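Local coordinates for protein glycosyl hydrolase, family 8 (Clostridium perfringens, PDB 3REN) that probably hydrolyses alpha-glucosidic linkages of starch-like polysaccharides, acting as an alpha-amylase built on an (alpha/alpha)6-barrel, at residues Glu65-Met69 against His84-Val88; Leu70-Asn74 against Leu125-Trp130; Ile120-Leu124 against Tyr135-Ala139. All blocks are in the same frame, centred on the assembly; numbering follows the deposited sequence.

The three contacts share a small set of helices on one side of the (alpha/alpha)6-barrel. Interactions 1 and 2 both use helix 62-74, their segments following one another in sequence, with centres about 12 Å apart. Interactions 2 and 3 both use helix 113-130, and their centres lie about 9 Å apart. Phe-85 couples interaction 1 to interaction 3, whose centres are about 12 Å apart: its CZ packs 3.6 Å from CG of Tyr-138 and 3.7 Å from CD2 of Leu-123. Between interactions 2 and 3, Ala-126 CB rests 3.6 Å from Tyr-135 CD2. One bound 1,2-ethanediol touches His-84 of interaction 1; a magnesium ion, about 13 Å from the Met-68 side chain, takes no part.

Interaction 1. Residues Glu65-Met69 against His84-Val88; sequences EGLMM and HFDIV. With EDO (1,2-ethanediol), chain I.
Glu-65 and His-84 meet because each side chain leaves its helix beside its own backbone N, and Glu-65 then bends back at chi2 (-56°) to bring its carboxylate to the imidazole edge. The His-84 ND1-H points at Glu-65 OE1, 2.6 Å away at 156°, and OE1 receives it through its syn lone pair, in the plane of the ring. Carboxylate and ring are nearly coplanar (14°), so the bond fixes the turn of the imidazole and presents one face to Met-68. Over it lies CG of this selenomethionine, 3.5 Å from the ring centroid and almost on the normal, a CH-pi contact. NE2 is hydrogen-bonded to O1 of a 1,2-ethanediol, probably from the crystallisation liquor, though the 2.5 Å separation is doubtful. Apolar contacts continue along the helices: Val-88 CG2 packs 3.5 Å from Glu-65 CB and 3.8 Å from the selenium of Met-69, whose CE reaches Phe-85 CD1 (3.9 Å). The axes of segments 65-69 and 84-88 approach to 9.5 Å, running roughly antiparallel. Glu-65 OE2 takes a hydrogen bond from Ile-41 N in strand 40-41, Met-69 leans on Ala-122 of helix 113-130, and Met-68 packs against helix 21-33.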
ATOM      1  N   GLU A  65       1.791   6.232  -7.807  1.00 12.48           N
ATOM      2  CA  GLU A  65       1.183   7.550  -7.744  1.00 12.19           C
ATOM      3  C   GLU A  65       0.257   7.746  -6.541  1.00 11.48           C
ATOM      4  O   GLU A  65       0.306   8.795  -5.906  1.00 10.70           O
ATOM      5  CB  GLU A  65       0.443   7.864  -9.050  1.00 11.84           C
ATOM      6  CG  GLU A  65       1.411   7.957 -10.215  1.00 14.77           C
ATOM      7  CD  GLU A  65       2.531   9.002  -9.972  1.00 16.40           C
ATOM      8  OE1 GLU A  65       2.220  10.112  -9.493  1.00 15.84           O
ATOM      9  OE2 GLU A  65       3.707   8.718 -10.247  1.00 13.83           O
ATOM     10  N   GLY A  66      -0.586   6.744  -6.258  1.00 10.75           N
ATOM     11  CA  GLY A  66      -1.494   6.765  -5.118  1.00 10.44           C
ATOM     12  C   GLY A  66      -0.735   6.861  -3.814  1.00 10.42           C
ATOM     13  O   GLY A  66      -1.135   7.598  -2.928  1.00 10.52           O
ATOM     14  N   LEU A  67       0.361   6.114  -3.690  1.00 10.23           N
ATOM     15  CA  LEU A  67       1.210   6.188  -2.496  1.00 10.92           C
ATOM     16  C   LEU A  67       1.778   7.586  -2.275  1.00 10.47           C
ATOM     17  O   LEU A  67       1.779   8.095  -1.165  1.00  9.87           O
ATOM     18  CB  LEU A  67       2.329   5.116  -2.528  1.00 10.72           C
ATOM     19  CG  LEU A  67       1.838   3.651  -2.319  1.00 11.79           C
ATOM     20  CD1 LEU A  67       2.935   2.578  -2.656  1.00  9.02           C
ATOM     21  CD2 LEU A  67       1.316   3.458  -0.896  1.00  7.02           C
HETATM   22  N   MSE A  68       2.252   8.207  -3.350  1.00 10.80           N
HETATM   23  CA  MSE A  68       2.877   9.521  -3.273  1.00 11.20           C
HETATM   24  C   MSE A  68       1.821  10.593  -2.931  1.00 10.97           C
HETATM   25  O   MSE A  68       2.104  11.514  -2.182  1.00 10.97           O
HETATM   26  CB  MSE A  68       3.629   9.840  -4.585  1.00 11.46           C
HETATM   27  CG  MSE A  68       4.336  11.213  -4.594  1.00 15.15           C
HETATM   28 SE   MSE A  68       5.551  11.513  -3.048  1.00 16.63          SE
HETATM   29  CE  MSE A  68       7.134  10.592  -3.678  1.00 17.47           C
HETATM   30  N   MSE A  69       0.620  10.458  -3.487  1.00  9.86           N
HETATM   31  CA  MSE A  69      -0.519  11.285  -3.074  1.00 10.34           C
HETATM   32  C   MSE A  69      -0.856  11.154  -1.599  1.00 10.65           C
HETATM   33  O   MSE A  69      -1.118  12.162  -0.947  1.00 10.44           O
HETATM   34  CB  MSE A  69      -1.757  10.962  -3.912  1.00  9.53           C
HETATM   35  CG  MSE A  69      -1.618  11.476  -5.397  1.00 10.96           C
HETATM   36 SE   MSE A  69      -3.017  10.690  -6.591  1.00 13.12          SE
HETATM   37  CE  MSE A  69      -4.577  11.583  -5.894  1.00 13.62           C
ATOM     38  N   HIS A  84       1.077  14.974  -8.691  1.00 13.25           N
ATOM     39  CA  HIS A  84       0.859  13.545  -8.903  1.00 13.19           C
ATOM     40  C   HIS A  84      -0.595  13.231  -9.282  1.00 13.70           C
ATOM     41  O   HIS A  84      -0.830  12.355 -10.131  1.00 14.12           O
ATOM     42  CB  HIS A  84       1.360  12.741  -7.701  1.00 13.04           C
ATOM     43  CG  HIS A  84       2.847  12.791  -7.599  1.00 13.18           C
ATOM     44  ND1 HIS A  84       3.660  11.911  -8.276  1.00 11.77           N
ATOM     45  CD2 HIS A  84       3.671  13.712  -7.034  1.00 12.52           C
ATOM     46  CE1 HIS A  84       4.921  12.253  -8.089  1.00 13.77           C
ATOM     47  NE2 HIS A  84       4.953  13.348  -7.348  1.00 11.11           N
ATOM     48  N   PHE A  85      -1.550  13.946  -8.679  1.00 12.46           N
ATOM     49  CA  PHE A  85      -2.958  13.860  -9.118  1.00 13.67           C
ATOM     50  C   PHE A  85      -3.085  14.165 -10.633  1.00 13.06           C
ATOM     51  O   PHE A  85      -3.749  13.443 -11.351  1.00 13.00           O
ATOM     52  CB  PHE A  85      -3.837  14.768  -8.271  1.00 12.37           C
ATOM     53  CG  PHE A  85      -5.301  14.692  -8.595  1.00 14.72           C
ATOM     54  CD1 PHE A  85      -5.911  13.490  -8.964  1.00 16.23           C
ATOM     55  CD2 PHE A  85      -6.093  15.828  -8.502  1.00 15.69           C
ATOM     56  CE1 PHE A  85      -7.258  13.421  -9.259  1.00 14.19           C
ATOM     57  CE2 PHE A  85      -7.464  15.747  -8.782  1.00 15.93           C
ATOM     58  CZ  PHE A  85      -8.031  14.528  -9.171  1.00 11.37           C
ATOM     59  N   ASP A  86      -2.420  15.207 -11.130  1.00 13.82           N
ATOM     60  CA  ASP A  86      -2.439  15.468 -12.590  1.00 14.27           C
ATOM     61  C   ASP A  86      -1.975  14.306 -13.465  1.00 14.52           C
ATOM     62  O   ASP A  86      -2.553  14.061 -14.534  1.00 14.60           O
ATOM     63  CB  ASP A  86      -1.619  16.689 -12.949  1.00 15.10           C
ATOM     64  CG  ASP A  86      -2.301  17.979 -12.566  1.00 18.29           C
ATOM     65  OD1 ASP A  86      -3.512  18.003 -12.209  1.00 22.31           O
ATOM     66  OD2 ASP A  86      -1.589  18.976 -12.609  1.00 23.73           O
ATOM     67  N   ILE A  87      -0.928  13.611 -13.038  1.00 13.50           N
ATOM     68  CA  ILE A  87      -0.528  12.361 -13.717  1.00 13.31           C
ATOM     69  C   ILE A  87      -1.610  11.272 -13.655  1.00 13.71           C
ATOM     70  O   ILE A  87      -1.870  10.596 -14.646  1.00 14.69           O
ATOM     71  CB  ILE A  87       0.803  11.824 -13.132  1.00 12.81           C
ATOM     72  CG1 ILE A  87       1.940  12.746 -13.587  1.00 14.31           C
ATOM     73  CG2 ILE A  87       1.042  10.357 -13.528  1.00  9.12           C
ATOM     74  CD1 ILE A  87       3.120  12.809 -12.610  1.00 16.08           C
ATOM     75  N   VAL A  88      -2.230  11.088 -12.488  1.00 12.82           N
ATOM     76  CA  VAL A  88      -3.312  10.105 -12.343  1.00 12.13           C
ATOM     77  C   VAL A  88      -4.526  10.407 -13.269  1.00 12.82           C
ATOM     78  O   VAL A  88      -5.101   9.503 -13.898  1.00 11.42           O
ATOM     79  CB  VAL A  88      -3.722  10.023 -10.849  1.00 11.56           C
ATOM     80  CG1 VAL A  88      -5.065   9.419 -10.667  1.00 10.89           C
ATOM     81  CG2 VAL A  88      -2.656   9.212 -10.096  1.00 11.44           C
TER
HETATM   82  C1  EDO I 376       8.564  13.984  -6.751  1.00 26.19           C
HETATM   83  O1  EDO I 376       7.223  14.410  -7.015  1.00 25.17           O
HETATM   84  C2  EDO I 376       8.561  12.497  -6.413  1.00 25.89           C
HETATM   85  O2  EDO I 376       8.314  11.767  -7.608  1.00 25.16           O

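Interaction 2. Residues Leu70-Asn74 against Leu125-Trp130; sequences LYSVN and LANNRW
Val-73 is a knob in a hole lined by Leu-125, Ala-126, Arg-129 and Trp-130, at the junction of two nearly parallel helices of the (alpha/alpha)6-barrel. The segment axes are 10.1 Å apart and their directions differ by 16°, as expected for neighbouring helices within one layer of such a barrel; alternation along the chain is consistent with helices 62-74 and 113-130 both belonging to the inner one.

Arg-129 forms one wall of the hole and can be followed outward. Its CB lies against Val-73 CG2, and CG, placed roughly anti to the backbone N by chi1 (150°), touches the same methyl at 4.0 Å while also standing over a face of the neighbouring Trp-130 indole, offset toward its rim. CD carries the chain past the methyl, and the bends at chi2 and chi3 carry the head group on to the C-terminal end of helix 62-74. There NE and NH2 both approach the carbonyl oxygen of Val-73, each at 3.1 Å. That oxygen lies at the edge of the guanidinium, near its plane, but N-H...O angles close to 130° make both bonds weak. NH2 also comes near Asn-74 O. The solvent-exposed Arg-129 side chain touches a crystal neighbour as well, which may influence its pose.

The same methyl, Val-73 CG2, also rests 3.8 Å from Ala-126 CA, and the other branch, CG1, lies 4.1 Å from Leu-125 CB. One turn earlier, Leu-70 CD2 meets Leu-125 CD1 at 4.0 Å. The Trp-130 indole has Val-73 CG2 over one face and is held at NE1 by a hydrogen bond to Asn-76 OD1; its far corner, Trp-130 CH2, stops 3.8 Å from Val-73 CA.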
ATOM      1  N   LEU A  70      -0.860   9.924  -1.065  1.00  9.88           N
ATOM      2  CA  LEU A  70      -1.086   9.786   0.378  1.00 10.84           C
ATOM      3  C   LEU A  70      -0.022  10.492   1.226  1.00 11.31           C
ATOM      4  O   LEU A  70      -0.344  11.181   2.234  1.00 10.27           O
ATOM      5  CB  LEU A  70      -1.177   8.330   0.797  1.00 10.98           C
ATOM      6  CG  LEU A  70      -2.440   7.600   0.355  1.00 12.57           C
ATOM      7  CD1 LEU A  70      -2.275   6.098   0.695  1.00 14.98           C
ATOM      8  CD2 LEU A  70      -3.607   8.179   1.169  1.00 15.38           C
ATOM      9  N   TYR A  71       1.239  10.292   0.835  1.00 10.87           N
ATOM     10  CA  TYR A  71       2.341  10.985   1.470  1.00 11.57           C
ATOM     11  C   TYR A  71       2.160  12.507   1.414  1.00 11.73           C
ATOM     12  O   TYR A  71       2.387  13.199   2.412  1.00 11.18           O
ATOM     13  CB  TYR A  71       3.654  10.633   0.762  1.00 11.15           C
ATOM     14  CG  TYR A  71       4.831  11.448   1.249  1.00 12.82           C
ATOM     15  CD1 TYR A  71       5.468  11.125   2.444  1.00 12.54           C
ATOM     16  CD2 TYR A  71       5.264  12.548   0.546  1.00 10.88           C
ATOM     17  CE1 TYR A  71       6.541  11.882   2.910  1.00 14.91           C
ATOM     18  CE2 TYR A  71       6.331  13.314   0.989  1.00 13.51           C
ATOM     19  CZ  TYR A  71       6.960  12.976   2.175  1.00 15.94           C
ATOM     20  OH  TYR A  71       8.048  13.693   2.617  1.00 17.03           O
ATOM     21  N   SER A  72       1.823  13.029   0.234  1.00 11.74           N
ATOM     22  CA  SER A  72       1.624  14.498   0.048  1.00 12.90           C
ATOM     23  C   SER A  72       0.558  15.093   0.955  1.00 12.57           C
ATOM     24  O   SER A  72       0.779  16.149   1.532  1.00 13.23           O
ATOM     25  CB  SER A  72       1.244  14.815  -1.391  1.00 12.02           C
ATOM     26  OG  SER A  72       2.297  14.432  -2.229  1.00 16.14           O
ATOM     27  N   VAL A  73      -0.588  14.458   1.095  1.00 12.36           N
ATOM     28  CA  VAL A  73      -1.630  14.949   1.968  1.00 13.79           C
ATOM     29  C   VAL A  73      -1.223  14.883   3.435  1.00 14.63           C
ATOM     30  O   VAL A  73      -1.456  15.770   4.163  1.00 15.14           O
ATOM     31  CB  VAL A  73      -3.064  14.405   1.667  1.00 13.99           C
ATOM     32  CG1 VAL A  73      -3.152  12.977   1.869  1.00 12.56           C
ATOM     33  CG2 VAL A  73      -4.111  15.185   2.413  1.00 13.44           C
ATOM     34  N   ASN A  74      -0.561  13.816   3.812  1.00 15.36           N
ATOM     35  CA  ASN A  74       0.007  13.717   5.160  1.00 15.90           C
ATOM     36  C   ASN A  74       1.055  14.793   5.397  1.00 16.12           C
ATOM     37  O   ASN A  74       1.202  15.280   6.520  1.00 16.70           O
ATOM     38  CB  ASN A  74       0.650  12.338   5.371  1.00 15.72           C
ATOM     39  CG  ASN A  74      -0.377  11.239   5.436  1.00 19.35           C
ATOM     40  OD1 ASN A  74      -1.552  11.521   5.601  1.00 17.71           O
ATOM     41  ND2 ASN A  74       0.053   9.983   5.301  1.00 19.63           N
ATOM     42  N   LEU A 125      -9.202  12.326   1.717  1.00 16.09           N
ATOM     43  CA  LEU A 125      -8.336  13.022   2.679  1.00 16.97           C
ATOM     44  C   LEU A 125      -7.979  14.448   2.218  1.00 16.36           C
ATOM     45  O   LEU A 125      -7.960  15.373   3.016  1.00 17.00           O
ATOM     46  CB  LEU A 125      -7.040  12.202   2.954  1.00 17.48           C
ATOM     47  CG  LEU A 125      -7.273  10.823   3.605  1.00 18.37           C
ATOM     48  CD1 LEU A 125      -5.981  10.069   3.796  1.00 19.53           C
ATOM     49  CD2 LEU A 125      -8.112  10.894   4.943  1.00 21.93           C
ATOM     50  N   ALA A 126      -7.693  14.614   0.940  1.00 16.42           N
ATOM     51  CA  ALA A 126      -7.295  15.911   0.413  1.00 17.03           C
ATOM     52  C   ALA A 126      -8.445  16.918   0.532  1.00 18.05           C
ATOM     53  O   ALA A 126      -8.245  18.085   0.919  1.00 16.42           O
ATOM     54  CB  ALA A 126      -6.832  15.782  -1.035  1.00 16.59           C
ATOM     55  N   ASN A 127      -9.655  16.449   0.229  1.00 18.53           N
ATOM     56  CA  ASN A 127     -10.845  17.290   0.381  1.00 20.07           C
ATOM     57  C   ASN A 127     -11.012  17.728   1.837  1.00 21.04           C
ATOM     58  O   ASN A 127     -11.302  18.882   2.087  1.00 21.15           O
ATOM     59  CB  ASN A 127     -12.106  16.561  -0.075  1.00 19.58           C
ATOM     60  CG  ASN A 127     -13.377  17.290   0.344  1.00 20.98           C
ATOM     61  OD1 ASN A 127     -13.578  18.465  -0.240  1.00 21.52           O
ATOM     62  ND2 ASN A 127     -14.173  16.797   1.182  1.00 18.11           N
ATOM     63  N   ASN A 128     -10.837  16.803   2.780  1.00 21.85           N
ATOM     64  CA  ASN A 128     -10.982  17.132   4.215  1.00 23.80           C
ATOM     65  C   ASN A 128      -9.939  18.132   4.705  1.00 24.15           C
ATOM     66  O   ASN A 128     -10.251  19.090   5.436  1.00 25.55           O
ATOM     67  CB  ASN A 128     -10.951  15.877   5.071  1.00 23.33           C
ATOM     68  CG  ASN A 128     -12.146  14.973   4.802  1.00 27.46           C
ATOM     69  OD1 ASN A 128     -13.103  15.379   4.138  1.00 28.80           O
ATOM     70  ND2 ASN A 128     -12.084  13.736   5.286  1.00 28.26           N
ATOM     71  N   ARG A 129      -8.710  17.921   4.256  1.00 23.31           N
ATOM     72  CA  ARG A 129      -7.577  18.740   4.625  1.00 23.44           C
ATOM     73  C   ARG A 129      -7.595  20.150   4.016  1.00 23.50           C
ATOM     74  O   ARG A 129      -7.408  21.134   4.730  1.00 22.38           O
ATOM     75  CB  ARG A 129      -6.309  17.965   4.246  1.00 23.80           C
ATOM     76  CG  ARG A 129      -5.099  18.747   3.875  1.00 25.10           C
ATOM     77  CD  ARG A 129      -4.173  18.970   4.996  1.00 22.05           C
ATOM     78  NE  ARG A 129      -3.386  17.794   5.409  1.00 20.72           N
ATOM     79  CZ  ARG A 129      -2.791  17.775   6.599  1.00 22.09           C
ATOM     80  NH1 ARG A 129      -2.926  18.840   7.385  1.00 18.28           N
ATOM     81  NH2 ARG A 129      -2.076  16.747   7.020  1.00 22.92           N
ATOM     82  N   TRP A 130      -7.790  20.240   2.700  1.00 22.70           N
ATOM     83  CA  TRP A 130      -7.705  21.512   2.006  1.00 22.64           C
ATOM     84  C   TRP A 130      -9.072  22.128   1.632  1.00 23.31           C
ATOM     85  O   TRP A 130      -9.112  23.159   1.012  1.00 23.39           O
ATOM     86  CB  TRP A 130      -6.767  21.428   0.794  1.00 21.61           C
ATOM     87  CG  TRP A 130      -5.355  21.016   1.150  1.00 21.68           C
ATOM     88  CD1 TRP A 130      -4.517  21.645   2.048  1.00 20.62           C
ATOM     89  CD2 TRP A 130      -4.606  19.916   0.608  1.00 20.44           C
ATOM     90  NE1 TRP A 130      -3.297  21.000   2.086  1.00 22.74           N
ATOM     91  CE2 TRP A 130      -3.321  19.934   1.230  1.00 21.43           C
ATOM     92  CE3 TRP A 130      -4.878  18.925  -0.343  1.00 17.86           C
ATOM     93  CZ2 TRP A 130      -2.332  18.985   0.949  1.00 19.98           C
ATOM     94  CZ3 TRP A 130      -3.878  17.980  -0.632  1.00 20.60           C
ATOM     95  CH2 TRP A 130      -2.616  18.025   0.016  1.00 20.81           C
TER

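Interaction 3. Residues Ile120-Leu124 against Tyr135-Ala139; sequences IKALL and YKFYA
Tyr-135 opens the contact by laying its CB against the carbonyl oxygen of Leu-123, 3.4 Å away. CB faces helix 113-130, and chi1 (-60°), which sets CG beside the backbone N, then leads the ring away, toward helix 78-89. CD1 still meets Leu-123 CD2 at 3.7 Å, the methyl approaching the ring obliquely, and the two side chains cross at about a right angle. The hydroxyl finds its polar partner elsewhere, hydrogen-bonding with Lys-78 NZ.

Lys-136 contributes only the root of its aliphatic chain: CG lies 4.0 Å from Leu-124 CD2, and the extended remainder leads away from the contact. Tyr-138 is a lesser partner, its CD2 coming to 4.1 Å from Leu-123 CD1, again obliquely.

Ala-139 is where the helices press together. Its CB points into the partner helix and packs against Leu-123 CB at 3.7 Å and Leu-124 CD2 at 3.8 Å, with Ile-120 CG2 a little farther off. On the same residue, the carbonyl oxygen touches Ile-120 CG1 (3.6 Å). The small methyl goes with close backbones: the segment axes pass 8.4 Å apart, at 155° between their directions, an antiparallel pairing of consecutive helices. Across the two segments the contact is carried by van der Waals packing, with Leu-123 burying more surface than any other residue of the two segments.

Helix 78-89 flanks one side, where Phe-81 stacks edge-to-face with Tyr-135 and also touches Leu-123. Helix 176-185 receives Ile-120 on Thr-178 and Leu-124 on Leu-181, while helix 62-74 packs against Ala-122 through Leu-70.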
ATOM      1  N   ILE A 120      -8.876   7.033  -4.211  1.00 11.47           N
ATOM      2  CA  ILE A 120     -10.067   7.598  -3.622  1.00 11.63           C
ATOM      3  C   ILE A 120      -9.747   8.082  -2.211  1.00 12.36           C
ATOM      4  O   ILE A 120     -10.148   9.171  -1.848  1.00 12.58           O
ATOM      5  CB  ILE A 120     -11.227   6.588  -3.612  1.00 12.17           C
ATOM      6  CG1 ILE A 120     -11.824   6.459  -5.008  1.00 10.14           C
ATOM      7  CG2 ILE A 120     -12.327   7.035  -2.627  1.00 11.98           C
ATOM      8  CD1 ILE A 120     -12.298   5.001  -5.339  1.00 12.60           C
ATOM      9  N   LYS A 121      -9.018   7.277  -1.427  1.00 12.09           N
ATOM     10  CA  LYS A 121      -8.678   7.642  -0.058  1.00 11.68           C
ATOM     11  C   LYS A 121      -7.844   8.922  -0.033  1.00 11.42           C
ATOM     12  O   LYS A 121      -8.165   9.837   0.716  1.00 13.48           O
ATOM     13  CB  LYS A 121      -7.896   6.515   0.638  1.00 13.43           C
ATOM     14  CG  LYS A 121      -7.590   6.797   2.131  1.00 14.54           C
ATOM     15  CD  LYS A 121      -6.653   5.689   2.685  1.00 23.03           C
ATOM     16  CE  LYS A 121      -6.686   5.671   4.217  1.00 29.30           C
ATOM     17  NZ  LYS A 121      -5.613   4.793   4.878  1.00 33.44           N
ATOM     18  N   ALA A 122      -6.805   9.014  -0.864  1.00 10.69           N
ATOM     19  CA  ALA A 122      -5.978  10.234  -0.943  1.00 10.40           C
ATOM     20  C   ALA A 122      -6.806  11.463  -1.326  1.00 10.53           C
ATOM     21  O   ALA A 122      -6.619  12.551  -0.773  1.00 11.35           O
ATOM     22  CB  ALA A 122      -4.853  10.050  -1.945  1.00  9.45           C
ATOM     23  N   LEU A 123      -7.724  11.281  -2.259  1.00 10.71           N
ATOM     24  CA  LEU A 123      -8.631  12.365  -2.695  1.00 11.61           C
ATOM     25  C   LEU A 123      -9.604  12.817  -1.603  1.00 12.44           C
ATOM     26  O   LEU A 123      -9.796  14.027  -1.391  1.00 13.17           O
ATOM     27  CB  LEU A 123      -9.365  11.972  -3.974  1.00 10.81           C
ATOM     28  CG  LEU A 123      -8.506  11.969  -5.244  1.00 12.80           C
ATOM     29  CD1 LEU A 123      -9.258  11.254  -6.355  1.00 14.16           C
ATOM     30  CD2 LEU A 123      -8.144  13.404  -5.668  1.00 14.55           C
ATOM     31  N   LEU A 124     -10.223  11.869  -0.898  1.00 13.36           N
ATOM     32  CA  LEU A 124     -11.127  12.219   0.199  1.00 13.90           C
ATOM     33  C   LEU A 124     -10.366  12.865   1.360  1.00 15.33           C
ATOM     34  O   LEU A 124     -10.825  13.854   1.925  1.00 16.01           O
ATOM     35  CB  LEU A 124     -11.958  11.023   0.650  1.00 13.20           C
ATOM     36  CG  LEU A 124     -12.895  10.474  -0.437  1.00 15.20           C
ATOM     37  CD1 LEU A 124     -13.660   9.202   0.033  1.00 17.37           C
ATOM     38  CD2 LEU A 124     -13.867  11.572  -0.910  1.00 14.52           C
ATOM     39  N   TYR A 135     -11.412  17.458  -5.538  1.00 16.55           N
ATOM     40  CA  TYR A 135     -10.894  16.163  -5.113  1.00 16.38           C
ATOM     41  C   TYR A 135     -12.004  15.155  -4.776  1.00 16.66           C
ATOM     42  O   TYR A 135     -11.946  13.990  -5.197  1.00 15.58           O
ATOM     43  CB  TYR A 135     -10.001  16.342  -3.884  1.00 17.60           C
ATOM     44  CG  TYR A 135      -8.790  17.240  -4.085  1.00 16.19           C
ATOM     45  CD1 TYR A 135      -7.970  17.088  -5.191  1.00 16.84           C
ATOM     46  CD2 TYR A 135      -8.449  18.224  -3.136  1.00 18.86           C
ATOM     47  CE1 TYR A 135      -6.864  17.891  -5.376  1.00 18.67           C
ATOM     48  CE2 TYR A 135      -7.310  19.045  -3.309  1.00 18.59           C
ATOM     49  CZ  TYR A 135      -6.532  18.873  -4.429  1.00 19.15           C
ATOM     50  OH  TYR A 135      -5.403  19.659  -4.651  1.00 22.14           O
ATOM     51  N   LYS A 136     -13.006  15.609  -4.018  1.00 16.30           N
ATOM     52  CA  LYS A 136     -14.104  14.760  -3.555  1.00 16.67           C
ATOM     53  C   LYS A 136     -14.972  14.297  -4.745  1.00 16.49           C
ATOM     54  O   LYS A 136     -15.320  13.123  -4.836  1.00 15.50           O
ATOM     55  CB  LYS A 136     -14.960  15.519  -2.517  1.00 17.14           C
ATOM     56  CG  LYS A 136     -16.110  14.759  -1.892  1.00 17.59           C
ATOM     57  CD  LYS A 136     -16.928  15.680  -0.980  1.00 22.49           C
ATOM     58  CE  LYS A 136     -18.265  15.062  -0.630  1.00 28.82           C
ATOM     59  NZ  LYS A 136     -19.081  15.957   0.257  1.00 33.47           N
ATOM     60  N   PHE A 137     -15.303  15.218  -5.645  1.00 15.29           N
ATOM     61  CA  PHE A 137     -16.125  14.894  -6.803  1.00 16.51           C
ATOM     62  C   PHE A 137     -15.412  13.921  -7.713  1.00 15.78           C
ATOM     63  O   PHE A 137     -16.026  13.008  -8.259  1.00 16.11           O
ATOM     64  CB  PHE A 137     -16.471  16.164  -7.622  1.00 16.32           C
ATOM     65  CG  PHE A 137     -17.595  16.969  -7.044  1.00 18.98           C
ATOM     66  CD1 PHE A 137     -17.930  16.853  -5.705  1.00 19.02           C
ATOM     67  CD2 PHE A 137     -18.322  17.857  -7.843  1.00 21.44           C
ATOM     68  CE1 PHE A 137     -18.993  17.596  -5.166  1.00 22.51           C
ATOM     69  CE2 PHE A 137     -19.360  18.622  -7.295  1.00 21.30           C
ATOM     70  CZ  PHE A 137     -19.692  18.473  -5.959  1.00 20.33           C
ATOM     71  N   TYR A 138     -14.115  14.130  -7.878  1.00 15.24           N
ATOM     72  CA  TYR A 138     -13.328  13.242  -8.709  1.00 14.72           C
ATOM     73  C   TYR A 138     -13.279  11.843  -8.051  1.00 14.28           C
ATOM     74  O   TYR A 138     -13.480  10.844  -8.737  1.00 15.29           O
ATOM     75  CB  TYR A 138     -11.943  13.831  -8.953  1.00 13.68           C
ATOM     76  CG  TYR A 138     -11.287  13.267 -10.204  1.00 15.00           C
ATOM     77  CD1 TYR A 138     -11.305  13.990 -11.409  1.00 14.55           C
ATOM     78  CD2 TYR A 138     -10.620  12.024 -10.179  1.00 12.43           C
ATOM     79  CE1 TYR A 138     -10.697  13.504 -12.548  1.00 12.40           C
ATOM     80  CE2 TYR A 138     -10.003  11.525 -11.342  1.00 12.59           C
ATOM     81  CZ  TYR A 138     -10.058  12.266 -12.507  1.00 14.09           C
ATOM     82  OH  TYR A 138      -9.491  11.779 -13.664  1.00 17.98           O
ATOM     83  N   ALA A 139     -13.060  11.779  -6.741  1.00 12.86           N
ATOM     84  CA  ALA A 139     -13.132  10.495  -5.994  1.00 13.11           C
ATOM     85  C   ALA A 139     -14.457   9.741  -6.158  1.00 14.21           C
ATOM     86  O   ALA A 139     -14.477   8.508  -6.309  1.00 14.63           O
ATOM     87  CB  ALA A 139     -12.854  10.722  -4.517  1.00 12.21           C
TER